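Local structure of Dbv8 protein (Nonomuraea, 4MFZ) at residues E44-P49 against H99-R104; L199-A204 against D231-A236; E286-D291 against W329-G334. The protein binds decanoyl-CoA and, as a GNAT-type N-acyltransferase, probably transfers its long acyl chain to an amino group of a glycopeptide antibiotic precursor. All blocks are in the same frame, centred on the assembly; numbering follows the deposited sequence.

Overall arrangement
Contact 2 is the buried one of the three, contact 1 is partly buried and contact 3 lies at the surface. Contact 1 belongs to the helical N-terminal part of the chain, where the outgoing end of one helix lies against another; a histidine side chain gripping a backbone carbonyl is its polar centre. Contacts 2 and 3 both reach the mixed sheet of the GNAT-like domain, with centres about 23 Å apart. In 199-204 against 231-236 a helix covers the sheet through side chains, a tyrosine and a serine, whereas 286-291 against 329-334 joins neighbouring strands through two backbone bonds and an aspartate that takes a backbone N-H. Contacts 1 and 3 lie on opposite sides of the chain's centre.

Contact 1: residues E44-P49 against H99-R104; sequences EELGPP and HHELVR
Pro-49 and His-100 bring the two backbones closest, their CA atoms 4.8 Å apart, where the chain leaving helix 37-46 runs past the last turns of helix 89-104. Helix 37-46 stops at Leu-46; Gly-47 leaves helical geometry with a positive phi of 71°, and two prolines carry the chain on in extended form. The imidazole of His-100 fills the bend. With CG anti to the backbone N (chi1 -169°), its ring reaches out from the helix, and ND1 donates to Gly-47 O at 2.9 Å in a nearly straight bond. The carbonyl oxygen lies in the ring plane, but the donor stands well above the carbonyl plane. Pro-49 CA packs over one face of the same ring as a CH-pi contact, 3.9 Å from its centroid, so the ring is held both at an edge and on a face. One residue back, Pro-49 CB meets the edge of the His-99 ring at CD2, 3.7 Å away; His-99 ND1 is bonded to Thr-138 on helix 130-148. On the other flank of His-100, Leu-46 sends CD1 onto the backbone of Glu-101, 3.5 Å from its CA and almost as near its CB. The carboxylate of Glu-101 extends past this contact to Trp-39 NE1, a direct tie to helix 37-46 itself. This is helix-end packing within the all-helical N-terminal part of the acyltransferase: a glycine ends one helix, and a histidine from helix 89-104 binds the carbonyl that the turn presents.

Contact 2: residues L199-A204 against D231-A236; sequences LQYNLA and DSLRRA
Tyr-201 and Ser-232 meet in a buried helix-on-sheet contact of the GNAT fold, where helix 226-243 packs along one face of the mixed sheet. The short segments of strand and helix run nearly parallel, 26° apart, with their axes 9.2 Å from each other at closest approach. Leu-199 and Tyr-201, two residues apart on the strand, both direct their side chains at the helix, which answers with Ser-232 and, one turn on, Ala-236. Such small residues probably allow the helix to come close to the tyrosine. The methyl of Ala-236 sits over one ring face, offset toward the rim, its CB 4.0 Å from the ring centroid in a CH-pi contact. Phe-240, a further turn along, also touches Tyr-201. Leu-199 lies alongside the serine, its CB 3.4 Å from Ser-232 OG. The polar atoms are satisfied within this apolar surrounding: Ser-232 OG also bonds to Leu-196 O on the adjoining edge strand, so the serine ties the helix to two strands. Its OG, anti to the backbone N (chi1 -179°), lies at the edge of the tyrosine ring, near its plane, and accepts the hydrogen bond from Tyr-201 OH at 2.8 Å.

Contact 3: residues E286-D291 against W329-G334; sequences EPQDGD and WYQRSG
Gly-290 and Tyr-330 approach to 4.0 Å between CA atoms where the end of strand 281-289 runs roughly antiparallel to the start of strand 330-337, their directions 129° apart. Gln-331 N donates to Gln-288 O at 3.0 Å, and Gly-290 N bonds to Trp-329 O at 2.7 Å, a short but bent link. The oxygen of Gln-288 is also met by Tyr-330 CA, 3.3 Å away in a CA-H...O contact, while the tyrosine ring turns its edge to that same oxygen. Gly-290, without a side chain, brings its backbone directly against Trp-329 and Tyr-330. It is the N-cap residue of helix 291-299, so at this point the edge strand of the GNAT-like domain's sheet gives way to helix just beside its neighbour. In the first turn of that helix, Asp-291 folds its carboxylate back, CG anti to the carbonyl carbon (chi1 -66°), and OD1 accepts Trp-329 N at 2.8 Å in a nearly straight bond along the C-O axis. The carboxylate and indole planes stand 79° apart, with OD1 at the ring's edge; the indole itself leads away to meet the ring of His-322. On the face carrying Gln-288 and Gln-331, the two CB atoms lie 4.1 Å apart. The extended Gln-288 chain brings OE1 to 3.2 Å from Ser-333 OG, a serine whose stronger partner is Thr-255 on strand 251-256.

Contact 1: residues E44-P49 against H99-R104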
# COMPACT_ATOMS: atom_id res chain seq x y z
N GLU A 44 -6.99 -18.50 13.89
CA GLU A 44 -7.71 -19.68 14.39
C GLU A 44 -8.77 -19.29 15.43
O GLU A 44 -9.89 -19.80 15.43
CB GLU A 44 -6.74 -20.75 14.93
CG GLU A 44 -7.43 -21.96 15.59
CD GLU A 44 -6.47 -23.08 16.02
OE1 GLU A 44 -6.40 -23.39 17.22
OE2 GLU A 44 -5.78 -23.69 15.18
N GLU A 45 -8.42 -18.37 16.32
CA GLU A 45 -9.35 -17.90 17.36
C GLU A 45 -10.54 -17.12 16.79
O GLU A 45 -11.67 -17.25 17.29
CB GLU A 45 -8.59 -17.04 18.38
CG GLU A 45 -9.50 -16.25 19.32
CD GLU A 45 -10.43 -17.13 20.20
OE1 GLU A 45 -10.31 -18.38 20.22
OE2 GLU A 45 -11.28 -16.55 20.90
N LEU A 46 -10.31 -16.29 15.78
CA LEU A 46 -11.43 -15.60 15.10
C LEU A 46 -12.44 -16.55 14.46
O LEU A 46 -13.64 -16.34 14.56
CB LEU A 46 -10.96 -14.59 14.02
CG LEU A 46 -10.18 -13.36 14.49
CD1 LEU A 46 -9.51 -12.65 13.33
CD2 LEU A 46 -11.02 -12.38 15.28
N GLY A 47 -11.95 -17.59 13.81
CA GLY A 47 -12.85 -18.48 13.06
C GLY A 47 -13.42 -17.82 11.80
O GLY A 47 -13.00 -16.69 11.44
N PRO A 48 -14.35 -18.50 11.12
CA PRO A 48 -14.91 -17.98 9.86
C PRO A 48 -15.74 -16.71 10.09
O PRO A 48 -16.32 -16.54 11.16
CB PRO A 48 -15.83 -19.12 9.38
CG PRO A 48 -15.57 -20.31 10.25
CD PRO A 48 -14.93 -19.81 11.51
N PRO A 49 -15.78 -15.82 9.09
CA PRO A 49 -16.55 -14.56 9.18
C PRO A 49 -18.07 -14.78 9.31
O PRO A 49 -18.59 -15.77 8.78
CB PRO A 49 -16.25 -13.88 7.84
CG PRO A 49 -15.98 -15.03 6.90
CD PRO A 49 -15.26 -16.05 7.73
N HIS A 99 -9.78 -12.41 6.19
CA HIS A 99 -10.89 -11.50 5.89
C HIS A 99 -11.65 -11.10 7.15
O HIS A 99 -12.01 -9.94 7.34
CB HIS A 99 -11.83 -12.16 4.89
CG HIS A 99 -13.19 -11.53 4.82
ND1 HIS A 99 -13.39 -10.29 4.31
CD2 HIS A 99 -14.43 -11.99 5.25
CE1 HIS A 99 -14.70 -9.99 4.41
NE2 HIS A 99 -15.33 -11.02 5.01
N HIS A 100 -11.86 -12.08 8.03
CA HIS A 100 -12.57 -11.85 9.26
C HIS A 100 -11.85 -10.84 10.10
O HIS A 100 -12.49 -9.96 10.66
CB HIS A 100 -12.79 -13.16 10.04
CG HIS A 100 -13.76 -13.03 11.19
ND1 HIS A 100 -14.11 -14.09 11.98
CD2 HIS A 100 -14.48 -11.93 11.66
CE1 HIS A 100 -14.99 -13.67 12.91
NE2 HIS A 100 -15.22 -12.35 12.71
N GLU A 101 -10.52 -10.96 10.19
CA GLU A 101 -9.65 -10.05 10.95
C GLU A 101 -9.85 -8.61 10.46
O GLU A 101 -9.89 -7.70 11.29
CB GLU A 101 -8.17 -10.48 10.84
CG GLU A 101 -7.14 -9.59 11.54
CD GLU A 101 -5.66 -10.08 11.42
OE1 GLU A 101 -5.19 -10.55 10.33
OE2 GLU A 101 -4.94 -9.97 12.43
N LEU A 102 -10.02 -8.41 9.15
CA LEU A 102 -10.19 -7.07 8.56
C LEU A 102 -11.57 -6.46 8.79
O LEU A 102 -11.65 -5.26 8.98
CB LEU A 102 -9.89 -7.07 7.03
CG LEU A 102 -8.53 -7.64 6.65
CD1 LEU A 102 -8.29 -7.44 5.15
CD2 LEU A 102 -7.41 -7.01 7.45
N VAL A 103 -12.64 -7.26 8.78
CA VAL A 103 -13.96 -6.68 9.05
C VAL A 103 -14.19 -6.40 10.54
O VAL A 103 -14.95 -5.52 10.89
CB VAL A 103 -15.14 -7.48 8.44
CG1 VAL A 103 -14.86 -7.82 6.99
CG2 VAL A 103 -15.46 -8.73 9.25
N ARG A 104 -13.53 -7.18 11.39
CA ARG A 104 -13.62 -7.06 12.85
C ARG A 104 -13.15 -5.70 13.43
O ARG A 104 -13.70 -5.24 14.43
CB ARG A 104 -12.81 -8.20 13.48
CG ARG A 104 -12.78 -8.25 14.99
CD ARG A 104 -13.98 -9.04 15.49
NE ARG A 104 -13.79 -9.41 16.89
CZ ARG A 104 -13.98 -8.58 17.90
NH1 ARG A 104 -14.36 -7.32 17.67
NH2 ARG A 104 -13.77 -9.01 19.14

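Contact 2: residues L199-A204 against D231-A236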
# COMPACT_ATOMS: atom_id res chain seq x y z
N LEU A 199 -2.97 12.44 -4.27
CA LEU A 199 -2.29 12.05 -3.04
C LEU A 199 -3.15 11.12 -2.20
O LEU A 199 -4.39 11.16 -2.30
CB LEU A 199 -1.91 13.30 -2.20
CG LEU A 199 -1.11 14.43 -2.86
CD1 LEU A 199 -0.72 15.49 -1.83
CD2 LEU A 199 0.15 13.96 -3.55
N GLN A 200 -2.49 10.31 -1.37
CA GLN A 200 -3.18 9.40 -0.43
C GLN A 200 -2.95 9.82 1.04
O GLN A 200 -1.89 10.33 1.40
CB GLN A 200 -2.69 7.95 -0.58
CG GLN A 200 -3.15 7.18 -1.83
CD GLN A 200 -2.40 5.86 -2.00
OE1 GLN A 200 -1.27 5.71 -1.53
NE2 GLN A 200 -3.01 4.91 -2.69
N TYR A 201 -3.94 9.62 1.89
CA TYR A 201 -3.83 10.03 3.28
C TYR A 201 -4.30 8.87 4.12
O TYR A 201 -5.36 8.31 3.84
CB TYR A 201 -4.75 11.23 3.55
CG TYR A 201 -4.47 12.41 2.66
CD1 TYR A 201 -5.11 12.55 1.42
CD2 TYR A 201 -3.54 13.39 3.06
CE1 TYR A 201 -4.83 13.63 0.59
CE2 TYR A 201 -3.27 14.48 2.24
CZ TYR A 201 -3.91 14.60 1.02
OH TYR A 201 -3.61 15.68 0.22
N ASN A 202 -3.54 8.51 5.15
CA ASN A 202 -4.04 7.53 6.10
C ASN A 202 -4.27 8.12 7.49
O ASN A 202 -3.52 8.95 7.95
CB ASN A 202 -3.19 6.27 6.15
CG ASN A 202 -1.84 6.50 6.75
OD1 ASN A 202 -0.99 7.18 6.15
ND2 ASN A 202 -1.60 5.91 7.92
N LEU A 203 -5.34 7.67 8.11
CA LEU A 203 -5.74 8.16 9.40
C LEU A 203 -4.85 7.45 10.41
O LEU A 203 -5.07 6.28 10.68
CB LEU A 203 -7.20 7.80 9.63
CG LEU A 203 -8.21 8.45 8.68
CD1 LEU A 203 -9.33 7.49 8.33
CD2 LEU A 203 -8.79 9.74 9.27
N ALA A 204 -3.87 8.15 10.96
CA ALA A 204 -2.89 7.56 11.87
C ALA A 204 -2.96 8.19 13.27
O ALA A 204 -3.71 9.14 13.50
CB ALA A 204 -1.49 7.69 11.29
N ASP A 231 -4.14 21.12 -5.04
CA ASP A 231 -5.56 20.83 -5.08
C ASP A 231 -5.93 19.67 -4.10
O ASP A 231 -6.96 19.74 -3.43
CB ASP A 231 -6.03 20.52 -6.50
CG ASP A 231 -7.55 20.48 -6.58
OD1 ASP A 231 -8.15 21.58 -6.64
OD2 ASP A 231 -8.12 19.36 -6.54
N SER A 232 -5.10 18.64 -4.05
CA SER A 232 -5.29 17.54 -3.09
C SER A 232 -5.10 18.02 -1.65
O SER A 232 -5.96 17.80 -0.82
CB SER A 232 -4.31 16.39 -3.35
OG SER A 232 -4.58 15.34 -2.40
N LEU A 233 -3.96 18.65 -1.37
CA LEU A 233 -3.62 19.09 -0.02
C LEU A 233 -4.73 20.00 0.57
O LEU A 233 -5.12 19.79 1.72
CB LEU A 233 -2.25 19.76 0.01
CG LEU A 233 -1.73 20.17 1.39
CD1 LEU A 233 -1.44 18.96 2.25
CD2 LEU A 233 -0.48 21.02 1.29
N ARG A 234 -5.26 20.94 -0.21
CA ARG A 234 -6.42 21.76 0.26
C ARG A 234 -7.73 21.03 0.58
O ARG A 234 -8.53 21.51 1.40
CB ARG A 234 -6.69 22.94 -0.69
CG ARG A 234 -5.64 24.06 -0.56
CD ARG A 234 -6.06 25.37 -1.22
NE ARG A 234 -6.41 25.13 -2.62
CZ ARG A 234 -7.66 24.91 -3.04
NH1 ARG A 234 -8.68 24.96 -2.17
NH2 ARG A 234 -7.90 24.65 -4.32
N ARG A 235 -7.97 19.89 -0.08
CA ARG A 235 -9.16 19.09 0.16
C ARG A 235 -9.09 18.18 1.42
O ARG A 235 -10.12 17.72 1.91
CB ARG A 235 -9.48 18.19 -1.07
CG ARG A 235 -10.08 18.88 -2.30
CD ARG A 235 -10.06 17.93 -3.52
NE ARG A 235 -10.89 16.73 -3.32
CZ ARG A 235 -10.69 15.53 -3.86
NH1 ARG A 235 -9.63 15.28 -4.68
NH2 ARG A 235 -11.55 14.55 -3.57
N ALA A 236 -7.88 17.91 1.90
CA ALA A 236 -7.67 16.91 2.97
C ALA A 236 -8.43 17.27 4.23
O ALA A 236 -9.30 16.52 4.64
CB ALA A 236 -6.19 16.72 3.27

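Contact 3: residues E286-D291 against W329-G334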
# COMPACT_ATOMS: atom_id res chain seq x y z
N GLU A 286 18.16 10.97 14.26
CA GLU A 286 19.29 10.11 13.87
C GLU A 286 19.29 9.75 12.37
O GLU A 286 18.23 9.53 11.77
CB GLU A 286 19.25 8.86 14.75
CG GLU A 286 20.43 7.92 14.62
CD GLU A 286 20.22 6.65 15.42
OE1 GLU A 286 19.14 6.52 16.06
OE2 GLU A 286 21.12 5.79 15.43
N PRO A 287 20.49 9.69 11.75
CA PRO A 287 20.49 9.42 10.30
C PRO A 287 19.65 8.19 9.87
O PRO A 287 19.65 7.14 10.56
CB PRO A 287 21.98 9.25 9.98
CG PRO A 287 22.68 10.08 11.02
CD PRO A 287 21.86 9.92 12.27
N GLN A 288 18.91 8.32 8.77
CA GLN A 288 18.15 7.21 8.20
C GLN A 288 18.67 6.84 6.82
O GLN A 288 18.55 7.63 5.88
CB GLN A 288 16.66 7.57 8.11
CG GLN A 288 15.97 7.80 9.44
CD GLN A 288 14.51 8.15 9.26
OE1 GLN A 288 14.12 9.32 9.37
NE2 GLN A 288 13.69 7.15 8.96
N ASP A 289 19.24 5.65 6.71
CA ASP A 289 19.88 5.20 5.47
C ASP A 289 18.86 5.13 4.36
O ASP A 289 17.76 4.62 4.55
CB ASP A 289 20.53 3.83 5.66
CG ASP A 289 21.61 3.84 6.73
OD1 ASP A 289 22.06 4.94 7.12
OD2 ASP A 289 22.00 2.75 7.19
N GLY A 290 19.20 5.67 3.19
CA GLY A 290 18.23 5.78 2.11
C GLY A 290 18.62 5.18 0.78
O GLY A 290 17.90 5.38 -0.21
N ASP A 291 19.74 4.47 0.72
CA ASP A 291 20.16 3.86 -0.55
C ASP A 291 19.12 2.86 -1.05
O ASP A 291 18.70 2.94 -2.21
CB ASP A 291 21.53 3.18 -0.44
CG ASP A 291 22.68 4.17 -0.18
OD1 ASP A 291 22.49 5.40 -0.27
OD2 ASP A 291 23.79 3.68 0.09
N TRP A 329 22.67 8.14 0.07
CA TRP A 329 21.36 8.79 0.15
C TRP A 329 20.72 8.59 1.49
O TRP A 329 20.86 7.53 2.09
CB TRP A 329 20.46 8.23 -0.93
CG TRP A 329 20.97 8.56 -2.30
CD1 TRP A 329 21.65 7.73 -3.19
CD2 TRP A 329 20.88 9.86 -2.98
NE1 TRP A 329 21.97 8.40 -4.35
CE2 TRP A 329 21.53 9.69 -4.29
CE3 TRP A 329 20.32 11.10 -2.65
CZ2 TRP A 329 21.61 10.73 -5.21
CZ3 TRP A 329 20.42 12.14 -3.58
CH2 TRP A 329 21.04 11.95 -4.84
N TYR A 330 19.97 9.60 1.94
CA TYR A 330 19.20 9.52 3.20
C TYR A 330 17.70 9.75 3.02
O TYR A 330 17.27 10.47 2.13
CB TYR A 330 19.80 10.48 4.26
CG TYR A 330 21.24 10.16 4.50
CD1 TYR A 330 21.62 9.18 5.42
CD2 TYR A 330 22.25 10.78 3.74
CE1 TYR A 330 22.95 8.85 5.62
CE2 TYR A 330 23.58 10.45 3.92
CZ TYR A 330 23.92 9.48 4.86
OH TYR A 330 25.24 9.15 5.05
N GLN A 331 16.91 9.09 3.86
CA GLN A 331 15.50 9.41 4.04
C GLN A 331 15.39 10.44 5.14
O GLN A 331 16.15 10.39 6.11
CB GLN A 331 14.76 8.18 4.50
CG GLN A 331 14.62 7.10 3.46
CD GLN A 331 13.65 6.05 3.93
OE1 GLN A 331 12.52 5.95 3.44
NE2 GLN A 331 14.06 5.29 4.92
N ARG A 332 14.44 11.36 5.01
CA ARG A 332 14.14 12.27 6.13
C ARG A 332 12.66 12.21 6.46
O ARG A 332 11.83 11.93 5.59
CB ARG A 332 14.56 13.73 5.85
CG ARG A 332 15.94 13.90 5.21
CD ARG A 332 17.09 13.81 6.20
NE ARG A 332 17.37 15.12 6.75
CZ ARG A 332 16.90 15.53 7.92
NH1 ARG A 332 16.18 14.72 8.63
NH2 ARG A 332 17.17 16.75 8.36
N SER A 333 12.36 12.48 7.73
CA SER A 333 11.00 12.59 8.23
C SER A 333 10.61 14.05 8.27
O SER A 333 11.41 14.91 8.59
CB SER A 333 10.89 12.00 9.64
OG SER A 333 11.20 10.63 9.57
N GLY A 334 9.37 14.33 7.90
CA GLY A 334 8.93 15.71 7.85
C GLY A 334 7.48 15.83 8.30
O GLY A 334 6.81 14.82 8.42